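Local coordinates for amidase, hydantoinase/carbamoylase family (Paraburkholderia phymatum, PDB 6C0D), which probably hydrolyses N-carbamoyl-L-amino acids, as a zinc-dependent homodimeric enzyme of the peptidase M20 family, at residues Leu142-Phe147 / Ser366-Val371; Val148-Asp153 / Ala373-Ala378; Pro18-Asp23 / Ile111-Gly116. One frame throughout, in Å; residues are numbered along the deposited sequence.

Contacts 1 and 2 are neighbours, with centres about 7 Å apart. Contact 2 takes up each segment of contact 1 a residue or two further along the chain, so two short helices and the loops after them meet twice. They also touch directly: Arg145 NH2 lies 3.2 Å from Ala151 O, probably a hydrogen bond. Contact 1 is the one near the metal, with the Asp368 side chain about 7 Å from the bound zinc ion. Contact 2 lies away from the annotated sites. Contact 3 is separate: there helix 18-30 packs on helix 102-117. Its centre is about 25 Å from that of contact 1 and about 28 Å from that of contact 2.

Contact 1 (Leu142-Phe147 / Ser366-Val371); sequences LGSRSF and SHDAQV
Ser144 and Asp368 mark the closest approach of the two backbones, with their CA atoms 5.8 Å apart; Ser144 lies in helix 142-148 and Asp368 at helix 368-372. The polar link is one hydrogen bond. Ser144 OG donates to Asp368 OD1 over 2.7 Å. It reaches the oxygen on the anti side of the carboxylate, 20° out of the carboxylate plane. The serine hydroxyl sits between its own backbone N and carbonyl carbon (chi1 51°), which turns it to the aspartate. A water bridges the same two residues. It accepts from Ser144 N at 3.0 Å and donates to Asp368 OD1 at 2.7 Å. OD1 is therefore gripped twice from the same residue, once directly and once through water. The N-H served by the water belongs to the first turn of helix 142-148.

Both helices belong to the zinc-binding catalytic domain of the M20 fold. As in M20 relatives, a second domain is inserted between them in sequence. The Asp368 side chain comes within about 4 Å of that of the zinc ligand His89 and also touches Trp131 and Glu194. The ring of the adjoining His367 meets that of His196, another zinc ligand.

The apolar side is carried by Val371. Its CG1 is anti to the backbone N (chi1 169°) and rests 3.7 Å from Ser144 O. Its CB lies 3.7 Å from Ser144 OG, so the valine covers the hydroxyl beside the hydrogen bond. Arg145 meets Val371 CG1 through its backbone N at 3.9 Å and, more loosely, through CG. Its guanidinium leads away, to Ser140 O, Ser139 OG, Ala151 O and Ser155 OG.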
ATOM      1  N   LEU A 142     -16.019  22.075  16.469  1.00 32.33           N
ATOM      2  CA  LEU A 142     -16.112  23.531  16.511  1.00 33.20           C
ATOM      3  C   LEU A 142     -17.201  23.994  17.473  1.00 32.97           C
ATOM      4  O   LEU A 142     -16.988  24.914  18.272  1.00 31.29           O
ATOM      5  CB  LEU A 142     -16.378  24.082  15.107  1.00 34.92           C
ATOM      6  CG  LEU A 142     -16.617  25.594  15.004  1.00 40.04           C
ATOM      7  CD1 LEU A 142     -15.358  26.388  15.358  1.00 41.37           C
ATOM      8  CD2 LEU A 142     -17.125  25.978  13.618  1.00 37.52           C
ATOM      9  N   GLY A 143     -18.362  23.338  17.442  1.00 29.62           N
ATOM     10  CA  GLY A 143     -19.480  23.815  18.242  1.00 30.08           C
ATOM     11  C   GLY A 143     -19.286  23.604  19.733  1.00 32.23           C
ATOM     12  O   GLY A 143     -19.523  24.513  20.539  1.00 28.43           O
ATOM     13  N   SER A 144     -18.887  22.393  20.131  1.00 27.16           N
ATOM     14  CA  SER A 144     -18.714  22.152  21.562  1.00 27.38           C
ATOM     15  C   SER A 144     -17.504  22.908  22.106  1.00 27.72           C
ATOM     16  O   SER A 144     -17.540  23.379  23.248  1.00 28.66           O
ATOM     17  CB  SER A 144     -18.619  20.648  21.856  1.00 26.98           C
ATOM     18  OG  SER A 144     -17.663  20.000  21.031  1.00 26.60           O
ATOM     19  N   ARG A 145     -16.451  23.070  21.300  1.00 27.88           N
ATOM     20  CA  ARG A 145     -15.319  23.907  21.695  1.00 29.70           C
ATOM     21  C   ARG A 145     -15.754  25.354  21.905  1.00 35.81           C
ATOM     22  O   ARG A 145     -15.361  26.000  22.887  1.00 30.47           O
ATOM     23  CB  ARG A 145     -14.216  23.835  20.631  1.00 32.08           C
ATOM     24  CG  ARG A 145     -13.438  22.525  20.587  1.00 32.38           C
ATOM     25  CD  ARG A 145     -12.807  22.319  19.203  1.00 34.47           C
ATOM     26  NE  ARG A 145     -11.988  23.460  18.780  1.00 39.61           N
ATOM     27  CZ  ARG A 145     -11.771  23.798  17.512  1.00 41.13           C
ATOM     28  NH1 ARG A 145     -12.314  23.087  16.529  1.00 39.77           N
ATOM     29  NH2 ARG A 145     -11.018  24.855  17.224  1.00 47.26           N
ATOM     30  N   SER A 146     -16.536  25.891  20.963  1.00 30.25           N
ATOM     31  CA  SER A 146     -17.026  27.262  21.089  1.00 34.80           C
ATOM     32  C   SER A 146     -17.877  27.425  22.336  1.00 31.93           C
ATOM     33  O   SER A 146     -17.739  28.405  23.070  1.00 30.32           O
ATOM     34  CB  SER A 146     -17.838  27.645  19.853  1.00 33.88           C
ATOM     35  OG  SER A 146     -18.428  28.924  20.012  1.00 34.84           O
ATOM     36  N   PHE A 147     -18.759  26.462  22.588  1.00 28.12           N
ATOM     37  CA  PHE A 147     -19.662  26.524  23.735  1.00 28.94           C
ATOM     38  C   PHE A 147     -18.897  26.600  25.054  1.00 30.90           C
ATOM     39  O   PHE A 147     -19.173  27.464  25.899  1.00 28.35           O
ATOM     40  CB  PHE A 147     -20.575  25.301  23.702  1.00 24.05           C
ATOM     41  CG  PHE A 147     -21.542  25.225  24.846  1.00 27.68           C
ATOM     42  CD1 PHE A 147     -22.553  26.166  24.977  1.00 25.61           C
ATOM     43  CD2 PHE A 147     -21.458  24.195  25.774  1.00 22.90           C
ATOM     44  CE1 PHE A 147     -23.459  26.087  26.026  1.00 24.47           C
ATOM     45  CE2 PHE A 147     -22.348  24.112  26.822  1.00 26.37           C
ATOM     46  CZ  PHE A 147     -23.356  25.060  26.952  1.00 24.43           C
ATOM     47  N   SER A 366     -14.998   9.163  19.364  1.00 25.34           N
ATOM     48  CA  SER A 366     -15.029  10.489  19.962  0.54 24.68           C
ATOM     49  C   SER A 366     -16.382  11.160  19.724  1.00 31.35           C
ATOM     50  O   SER A 366     -17.102  10.845  18.776  1.00 25.10           O
ATOM     51  CB  SER A 366     -13.893  11.355  19.406  0.54 30.02           C
ATOM     52  OG  SER A 366     -13.916  11.424  17.996  0.54 28.31           O
ATOM     53  N   HIS A 367     -16.719  12.101  20.605  1.00 23.04           N
ATOM     54  CA  HIS A 367     -18.017  12.776  20.604  1.00 22.03           C
ATOM     55  C   HIS A 367     -17.850  14.155  21.223  1.00 25.60           C
ATOM     56  O   HIS A 367     -16.887  14.407  21.941  1.00 25.33           O
ATOM     57  CB  HIS A 367     -19.082  12.025  21.418  1.00 20.17           C
ATOM     58  CG  HIS A 367     -19.292  10.612  20.976  1.00 25.79           C
ATOM     59  ND1 HIS A 367     -19.967  10.297  19.817  1.00 28.54           N
ATOM     60  CD2 HIS A 367     -18.905   9.434  21.524  1.00 24.66           C
ATOM     61  CE1 HIS A 367     -19.983   8.982  19.666  1.00 30.49           C
ATOM     62  NE2 HIS A 367     -19.355   8.435  20.692  1.00 24.23           N
ATOM     63  N   ASP A 368     -18.813  15.039  20.947  1.00 22.19           N
ATOM     64  CA  ASP A 368     -18.839  16.340  21.619  1.00 24.36           C
ATOM     65  C   ASP A 368     -18.768  16.200  23.138  1.00 24.81           C
ATOM     66  O   ASP A 368     -18.212  17.072  23.815  1.00 25.54           O
ATOM     67  CB  ASP A 368     -20.106  17.108  21.241  1.00 23.77           C
ATOM     68  CG  ASP A 368     -20.071  17.596  19.806  1.00 23.59           C
ATOM     69  OD1 ASP A 368     -19.130  18.328  19.459  1.00 25.43           O
ATOM     70  OD2 ASP A 368     -20.979  17.224  19.030  1.00 26.45           O
ATOM     71  N   ALA A 369     -19.317  15.116  23.689  1.00 19.39           N
ATOM     72  CA  ALA A 369     -19.303  14.933  25.140  1.00 21.18           C
ATOM     73  C   ALA A 369     -17.886  14.918  25.702  1.00 20.45           C
ATOM     74  O   ALA A 369     -17.681  15.265  26.870  1.00 22.26           O
ATOM     75  CB  ALA A 369     -20.018  13.633  25.518  1.00 19.62           C
ATOM     76  N   GLN A 370     -16.897  14.497  24.910  1.00 19.23           N
ATOM     77  CA  GLN A 370     -15.541  14.486  25.446  1.00 20.55           C
ATOM     78  C   GLN A 370     -15.024  15.904  25.672  1.00 26.53           C
ATOM     79  O   GLN A 370     -14.171  16.121  26.544  1.00 26.44           O
ATOM     80  CB  GLN A 370     -14.599  13.714  24.515  1.00 21.32           C
ATOM     81  CG  GLN A 370     -14.088  14.498  23.353  1.00 27.80           C
ATOM     82  CD  GLN A 370     -13.400  13.607  22.345  1.00 35.16           C
ATOM     83  OE1 GLN A 370     -13.746  12.438  22.225  1.00 31.78           O
ATOM     84  NE2 GLN A 370     -12.426  14.153  21.620  1.00 29.71           N
ATOM     85  N   VAL A 371     -15.503  16.867  24.882  1.00 22.71           N
ATOM     86  CA  VAL A 371     -15.137  18.269  25.079  1.00 24.11           C
ATOM     87  C   VAL A 371     -15.900  18.855  26.265  1.00 24.00           C
ATOM     88  O   VAL A 371     -15.327  19.540  27.124  1.00 23.70           O
ATOM     89  CB  VAL A 371     -15.408  19.064  23.787  1.00 25.59           C
ATOM     90  CG1 VAL A 371     -15.286  20.584  24.019  1.00 26.84           C
ATOM     91  CG2 VAL A 371     -14.463  18.604  22.664  1.00 24.94           C
TER
HETATM   92  O   HOH W   1     -19.043  20.446  17.812  1.00 27.49           O

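Contact 2 (Val148-Asp153 / Ala373-Ala378); sequences VGDAID and AQHIPA. With EDO (1,2-ethanediol), chain I.
His375 supplies the largest share of this contact, and its imidazole lies against Val148 and Asp150. Val148 comes over one face of the ring. Its CB stands 3.6 Å from the ring centroid, 16° off the normal, which makes a CH-pi contact. The valine is shifted toward the rim of the ring, and its CG2 is 3.4 Å from His375 NE2. The valine stands roughly perpendicular to the histidine side chain.

Asp150 comes to the edge of the same ring. His375 NE2 gives a weak hydrogen bond to Asp150 OD1, 3.3 Å long and bent to 131° at the hydrogen. The carboxylate and ring planes are 53° apart, so the groups are not coplanar. A water in the ring plane lies 3.1 Å from His375 NE2 and 2.8 Å from Asp150 OD2, bridging the two. The direct bond and the water together span both carboxylate oxygens.

The chain reaches Asp150 through a Schellman motif that ends helix 142-148. Gly149 has positive phi there, a conformation that suits glycine. Elsewhere on the 373-378 segment, a 1,2-ethanediol, probably from the crystallisation liquor, donates from O1 to Ala373 O at 2.8 Å.

Val148 also packs on Val371 and Ile372 of helix 368-372, and its carbonyl oxygen is hydrogen-bonded to Arg186. Beyond His375, Ile376 leans on Arg190 and Tyr192 of strand 189-198, just before the chain enters strand 378-384. The contact thus joins the loop between helices 142-148 and 153-158 to the loop between helix 368-372 and strand 378-384.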
ATOM      1  N   VAL A 148     -17.916  25.710  25.252  1.00 28.18           N
ATOM      2  CA  VAL A 148     -17.179  25.701  26.518  1.00 27.55           C
ATOM      3  C   VAL A 148     -16.089  26.753  26.575  1.00 28.65           C
ATOM      4  O   VAL A 148     -15.414  26.877  27.607  1.00 31.52           O
ATOM      5  CB  VAL A 148     -16.565  24.315  26.819  1.00 25.87           C
ATOM      6  CG1 VAL A 148     -17.651  23.229  26.755  1.00 24.54           C
ATOM      7  CG2 VAL A 148     -15.430  23.994  25.871  1.00 27.07           C
ATOM      8  N   GLY A 149     -15.897  27.526  25.510  1.00 29.56           N
ATOM      9  CA  GLY A 149     -14.885  28.564  25.549  1.00 33.25           C
ATOM     10  C   GLY A 149     -13.477  28.103  25.258  1.00 37.36           C
ATOM     11  O   GLY A 149     -12.531  28.841  25.543  1.00 41.18           O
ATOM     12  N   ASP A 150     -13.300  26.895  24.715  1.00 41.86           N
ATOM     13  CA  ASP A 150     -12.000  26.468  24.215  1.00 39.60           C
ATOM     14  C   ASP A 150     -11.586  27.342  23.028  1.00 41.28           C
ATOM     15  O   ASP A 150     -12.401  28.051  22.430  1.00 44.48           O
ATOM     16  CB  ASP A 150     -12.029  24.991  23.799  1.00 39.41           C
ATOM     17  CG  ASP A 150     -12.072  24.028  24.990  1.00 54.51           C
ATOM     18  OD1 ASP A 150     -11.869  24.462  26.142  1.00 47.05           O
ATOM     19  OD2 ASP A 150     -12.315  22.815  24.769  1.00 53.54           O
ATOM     20  N   ALA A 151     -10.300  27.288  22.680  1.00 46.01           N
ATOM     21  CA  ALA A 151      -9.774  28.152  21.626  1.00 48.77           C
ATOM     22  C   ALA A 151     -10.370  27.797  20.264  1.00 51.24           C
ATOM     23  O   ALA A 151     -10.347  26.632  19.848  1.00 49.54           O
ATOM     24  CB  ALA A 151      -8.249  28.053  21.570  1.00 48.04           C
ATOM     25  N   ILE A 152     -10.913  28.805  19.574  1.00 47.64           N
ATOM     26  CA  ILE A 152     -11.457  28.634  18.231  1.00 46.96           C
ATOM     27  C   ILE A 152     -11.012  29.728  17.274  1.00 53.94           C
ATOM     28  O   ILE A 152     -11.388  29.696  16.099  1.00 51.54           O
ATOM     29  CB  ILE A 152     -13.000  28.550  18.239  1.00 43.24           C
ATOM     30  CG1 ILE A 152     -13.603  29.890  18.664  1.00 43.07           C
ATOM     31  CG2 ILE A 152     -13.499  27.417  19.151  1.00 37.63           C
ATOM     32  CD1 ILE A 152     -15.106  29.981  18.498  1.00 40.61           C
ATOM     33  N   ASP A 153     -10.221  30.702  17.736  1.00 55.73           N
ATOM     34  CA  ASP A 153      -9.898  31.864  16.910  1.00 63.05           C
ATOM     35  C   ASP A 153      -9.086  31.472  15.684  1.00 59.79           C
ATOM     36  O   ASP A 153      -9.351  31.956  14.577  1.00 61.68           O
ATOM     37  CB  ASP A 153      -9.149  32.905  17.741  1.00 72.69           C
ATOM     38  CG  ASP A 153      -9.998  33.477  18.861  1.00 85.79           C
ATOM     39  OD1 ASP A 153     -11.152  33.875  18.590  1.00 89.18           O
ATOM     40  OD2 ASP A 153      -9.515  33.518  20.014  1.00 90.34           O
ATOM     41  N   ALA A 373     -17.382  17.391  28.795  1.00 21.19           N
ATOM     42  CA  ALA A 373     -17.144  16.731  30.080  1.00 21.53           C
ATOM     43  C   ALA A 373     -15.990  17.339  30.860  1.00 26.68           C
ATOM     44  O   ALA A 373     -15.926  17.171  32.086  1.00 27.16           O
ATOM     45  CB  ALA A 373     -16.867  15.236  29.873  1.00 23.10           C
ATOM     46  N   GLN A 374     -15.067  18.019  30.187  1.00 24.79           N
ATOM     47  CA  GLN A 374     -13.953  18.645  30.878  0.55 30.56           C
ATOM     48  C   GLN A 374     -14.365  19.931  31.595  1.00 32.89           C
ATOM     49  O   GLN A 374     -13.555  20.492  32.337  1.00 31.75           O
ATOM     50  CB  GLN A 374     -12.817  18.877  29.865  0.55 33.89           C
ATOM     51  CG  GLN A 374     -12.488  17.572  29.063  0.55 35.18           C
ATOM     52  CD  GLN A 374     -11.424  17.723  27.971  0.55 39.67           C
ATOM     53  OE1 GLN A 374     -10.538  18.571  28.059  0.55 43.29           O
ATOM     54  NE2 GLN A 374     -11.505  16.871  26.935  0.55 30.65           N
ATOM     55  N   HIS A 375     -15.610  20.386  31.413  1.00 23.59           N
ATOM     56  CA  HIS A 375     -16.089  21.636  31.998  1.00 23.05           C
ATOM     57  C   HIS A 375     -17.280  21.473  32.920  1.00 30.53           C
ATOM     58  O   HIS A 375     -17.372  22.184  33.923  1.00 26.56           O
ATOM     59  CB  HIS A 375     -16.448  22.626  30.884  1.00 25.31           C
ATOM     60  CG  HIS A 375     -15.274  23.008  30.044  1.00 29.33           C
ATOM     61  ND1 HIS A 375     -14.527  24.141  30.281  1.00 29.86           N
ATOM     62  CD2 HIS A 375     -14.688  22.379  28.998  1.00 28.20           C
ATOM     63  CE1 HIS A 375     -13.539  24.204  29.403  1.00 35.57           C
ATOM     64  NE2 HIS A 375     -13.613  23.144  28.617  1.00 32.10           N
ATOM     65  N   ILE A 376     -18.217  20.591  32.587  1.00 22.91           N
ATOM     66  CA  ILE A 376     -19.351  20.287  33.455  1.00 21.88           C
ATOM     67  C   ILE A 376     -19.590  18.784  33.427  1.00 22.32           C
ATOM     68  O   ILE A 376     -19.128  18.084  32.512  1.00 21.41           O
ATOM     69  CB  ILE A 376     -20.636  21.029  33.021  1.00 19.28           C
ATOM     70  CG1 ILE A 376     -21.046  20.609  31.602  1.00 20.45           C
ATOM     71  CG2 ILE A 376     -20.490  22.567  33.179  1.00 23.02           C
ATOM     72  CD1 ILE A 376     -22.445  21.107  31.239  1.00 19.77           C
ATOM     73  N   PRO A 377     -20.304  18.262  34.430  1.00 20.86           N
ATOM     74  CA  PRO A 377     -20.667  16.835  34.424  1.00 19.58           C
ATOM     75  C   PRO A 377     -21.341  16.430  33.122  1.00 20.66           C
ATOM     76  O   PRO A 377     -22.326  17.035  32.713  1.00 17.63           O
ATOM     77  CB  PRO A 377     -21.645  16.726  35.604  1.00 18.83           C
ATOM     78  CG  PRO A 377     -21.150  17.788  36.582  1.00 19.33           C
ATOM     79  CD  PRO A 377     -20.724  18.935  35.689  1.00 22.31           C
ATOM     80  N   ALA A 378     -20.828  15.369  32.484  1.00 18.60           N
ATOM     81  CA  ALA A 378     -21.388  14.889  31.222  1.00 16.28           C
ATOM     82  C   ALA A 378     -21.613  13.380  31.276  1.00 16.74           C
ATOM     83  O   ALA A 378     -20.953  12.661  32.032  1.00 15.21           O
ATOM     84  CB  ALA A 378     -20.452  15.216  30.048  1.00 17.70           C
TER
HETATM   85  C1  EDO I 508     -16.486  18.798  34.927  1.00 58.02           C
HETATM   86  O1  EDO I 508     -15.416  17.865  34.774  1.00 58.68           O
HETATM   87  C2  EDO I 508     -17.065  18.699  36.333  1.00 58.74           C
HETATM   88  O2  EDO I 508     -17.352  17.328  36.624  1.00 49.30           O
HETATM   89  O   HOH W   2     -12.662  20.857  26.796  1.00 36.59           O
HETATM   90  O   HOH W   3     -10.099  21.989  27.574  1.00 66.41           O

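Contact 3 (Pro18-Asp23 / Ile111-Gly116); sequences PIRLLD and IARALG
Arg20 and Arg113 meet where the N-terminal helix 18-30 packs on helix 102-117 of the M20 catalytic domain. In the tight part, the two arginines run antiparallel alongside one another. Arg20 CD lies 3.5 Å above one face of the Arg113 guanidinium, toward its rim. In return, Arg113 CD lies over a face of the Arg20 group, and the two planes are 32° apart. The NE atoms of Arg20 and Arg113 are both donors and stand 3.3 Å apart. This closeness of like charges is probably offset by acids: Glu110 forms salt bridges to both arginines, Glu117 to Arg20 and Asp24 to Arg113.

The rest is looser. The nearest CA atoms, those of Arg20 and Arg113, are still 10.0 Å apart. Arg20 NH2 comes no nearer than 4.2 Å to Ala114 N. The solvent side is that of Arg20, which is partly exposed, while Arg113 is buried. Arg20 spans the gap because its CG is anti to the backbone N (chi1 -176°) and its chain bends only at chi3 (62°). That bend leaves Arg20 NH2 3.7 Å from Arg113 CB.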
ATOM      1  N   PRO A  18     -43.982   8.690  21.372  1.00 22.28           N
ATOM      2  CA  PRO A  18     -43.093   7.989  20.433  1.00 23.92           C
ATOM      3  C   PRO A  18     -43.373   8.335  18.983  1.00 26.39           C
ATOM      4  O   PRO A  18     -42.448   8.300  18.156  1.00 21.96           O
ATOM      5  CB  PRO A  18     -43.361   6.503  20.732  1.00 25.22           C
ATOM      6  CG  PRO A  18     -44.767   6.477  21.294  1.00 30.69           C
ATOM      7  CD  PRO A  18     -44.883   7.768  22.091  1.00 23.84           C
ATOM      8  N   ILE A  19     -44.617   8.678  18.650  1.00 22.03           N
ATOM      9  CA  ILE A  19     -44.931   9.044  17.274  1.00 25.36           C
ATOM     10  C   ILE A  19     -44.279  10.377  16.934  1.00 27.71           C
ATOM     11  O   ILE A  19     -43.648  10.537  15.880  1.00 23.72           O
ATOM     12  CB  ILE A  19     -46.456   9.085  17.069  1.00 26.49           C
ATOM     13  CG1 ILE A  19     -47.064   7.697  17.300  1.00 30.77           C
ATOM     14  CG2 ILE A  19     -46.805   9.572  15.655  1.00 33.10           C
ATOM     15  CD1 ILE A  19     -48.591   7.695  17.232  1.00 33.82           C
ATOM     16  N   ARG A  20     -44.414  11.350  17.837  1.00 25.36           N
ATOM     17  CA  ARG A  20     -43.780  12.652  17.657  1.00 26.04           C
ATOM     18  C   ARG A  20     -42.265  12.512  17.528  1.00 25.54           C
ATOM     19  O   ARG A  20     -41.636  13.184  16.699  1.00 23.58           O
ATOM     20  CB  ARG A  20     -44.149  13.554  18.846  1.00 25.87           C
ATOM     21  CG  ARG A  20     -43.646  14.989  18.777  1.00 24.79           C
ATOM     22  CD  ARG A  20     -44.260  15.820  19.914  1.00 26.13           C
ATOM     23  NE  ARG A  20     -43.859  15.313  21.232  1.00 22.40           N
ATOM     24  CZ  ARG A  20     -44.388  15.722  22.384  1.00 28.69           C
ATOM     25  NH1 ARG A  20     -45.341  16.649  22.391  1.00 28.34           N
ATOM     26  NH2 ARG A  20     -43.960  15.212  23.535  1.00 23.08           N
ATOM     27  N   LEU A  21     -41.664  11.658  18.361  1.00 20.34           N
ATOM     28  CA  LEU A  21     -40.221  11.414  18.296  1.00 21.75           C
ATOM     29  C   LEU A  21     -39.799  10.904  16.920  1.00 25.75           C
ATOM     30  O   LEU A  21     -38.896  11.463  16.286  1.00 22.21           O
ATOM     31  CB  LEU A  21     -39.827  10.399  19.362  1.00 18.98           C
ATOM     32  CG  LEU A  21     -38.394   9.885  19.278  1.00 20.97           C
ATOM     33  CD1 LEU A  21     -37.440  10.985  19.755  1.00 20.72           C
ATOM     34  CD2 LEU A  21     -38.258   8.614  20.111  1.00 21.96           C
ATOM     35  N   LEU A  22     -40.433   9.824  16.453  1.00 21.82           N
ATOM     36  CA  LEU A  22     -40.071   9.247  15.160  1.00 21.29           C
ATOM     37  C   LEU A  22     -40.366  10.209  14.012  1.00 26.79           C
ATOM     38  O   LEU A  22     -39.605  10.272  13.037  1.00 28.34           O
ATOM     39  CB  LEU A  22     -40.804   7.915  14.957  1.00 23.36           C
ATOM     40  CG  LEU A  22     -40.230   6.857  15.905  1.00 34.53           C
ATOM     41  CD1 LEU A  22     -41.164   5.650  16.043  1.00 38.99           C
ATOM     42  CD2 LEU A  22     -38.861   6.435  15.416  1.00 35.95           C
ATOM     43  N   ASP A  23     -41.477  10.956  14.092  1.00 24.33           N
ATOM     44  CA  ASP A  23     -41.799  11.917  13.030  1.00 30.30           C
ATOM     45  C   ASP A  23     -40.685  12.948  12.876  1.00 27.61           C
ATOM     46  O   ASP A  23     -40.280  13.279  11.755  1.00 27.53           O
ATOM     47  CB  ASP A  23     -43.127  12.633  13.317  1.00 30.19           C
ATOM     48  CG  ASP A  23     -44.359  11.738  13.124  1.00 47.74           C
ATOM     49  OD1 ASP A  23     -44.224  10.577  12.669  1.00 44.76           O
ATOM     50  OD2 ASP A  23     -45.478  12.216  13.434  1.00 40.03           O
ATOM     51  N   ILE A 111     -37.312  15.040  24.896  1.00 17.25           N
ATOM     52  CA  ILE A 111     -37.209  15.024  26.354  1.00 19.65           C
ATOM     53  C   ILE A 111     -37.603  16.374  26.925  1.00 19.75           C
ATOM     54  O   ILE A 111     -38.328  16.442  27.921  1.00 16.47           O
ATOM     55  CB  ILE A 111     -35.793  14.605  26.785  1.00 14.21           C
ATOM     56  CG1 ILE A 111     -35.569  13.132  26.392  1.00 16.46           C
ATOM     57  CG2 ILE A 111     -35.609  14.794  28.309  1.00 16.25           C
ATOM     58  CD1 ILE A 111     -34.101  12.711  26.442  1.00 16.47           C
ATOM     59  N   ALA A 112     -37.175  17.467  26.281  1.00 16.22           N
ATOM     60  CA  ALA A 112     -37.624  18.793  26.727  1.00 17.94           C
ATOM     61  C   ALA A 112     -39.139  18.908  26.658  1.00 19.77           C
ATOM     62  O   ALA A 112     -39.784  19.393  27.600  1.00 18.86           O
ATOM     63  CB  ALA A 112     -36.965  19.876  25.881  1.00 19.98           C
ATOM     64  N   ARG A 113     -39.736  18.421  25.558  1.00 19.21           N
ATOM     65  CA  ARG A 113     -41.186  18.460  25.429  1.00 20.06           C
ATOM     66  C   ARG A 113     -41.846  17.623  26.516  1.00 20.27           C
ATOM     67  O   ARG A 113     -42.754  18.090  27.214  1.00 21.94           O
ATOM     68  CB  ARG A 113     -41.601  17.981  24.027  1.00 21.17           C
ATOM     69  CG  ARG A 113     -41.298  19.018  22.919  1.00 22.66           C
ATOM     70  CD  ARG A 113     -41.872  18.586  21.552  1.00 22.51           C
ATOM     71  NE  ARG A 113     -41.280  17.329  21.079  1.00 24.33           N
ATOM     72  CZ  ARG A 113     -40.748  17.138  19.872  1.00 26.73           C
ATOM     73  NH1 ARG A 113     -40.737  18.119  18.974  1.00 25.70           N
ATOM     74  NH2 ARG A 113     -40.249  15.944  19.555  1.00 22.60           N
ATOM     75  N   ALA A 114     -41.392  16.381  26.689  1.00 20.61           N
ATOM     76  CA  ALA A 114     -42.056  15.481  27.626  1.00 19.33           C
ATOM     77  C   ALA A 114     -41.911  15.956  29.072  1.00 19.07           C
ATOM     78  O   ALA A 114     -42.863  15.861  29.855  1.00 19.94           O
ATOM     79  CB  ALA A 114     -41.504  14.062  27.463  1.00 20.47           C
ATOM     80  N   LEU A 115     -40.735  16.469  29.456  1.00 16.67           N
ATOM     81  CA  LEU A 115     -40.602  16.936  30.837  1.00 17.51           C
ATOM     82  C   LEU A 115     -41.455  18.170  31.076  1.00 23.23           C
ATOM     83  O   LEU A 115     -41.961  18.373  32.194  1.00 21.45           O
ATOM     84  CB  LEU A 115     -39.134  17.211  31.183  1.00 16.86           C
ATOM     85  CG  LEU A 115     -38.371  16.020  31.807  1.00 18.14           C
ATOM     86  CD1 LEU A 115     -38.386  14.804  30.878  1.00 20.06           C
ATOM     87  CD2 LEU A 115     -36.923  16.391  32.182  1.00 20.20           C
ATOM     88  N   GLY A 116     -41.649  18.989  30.038  1.00 19.43           N
ATOM     89  CA  GLY A 116     -42.526  20.146  30.155  1.00 21.42           C
ATOM     90  C   GLY A 116     -43.990  19.784  30.251  1.00 25.90           C
ATOM     91  O   GLY A 116     -44.777  20.556  30.807  1.00 25.86           O
TER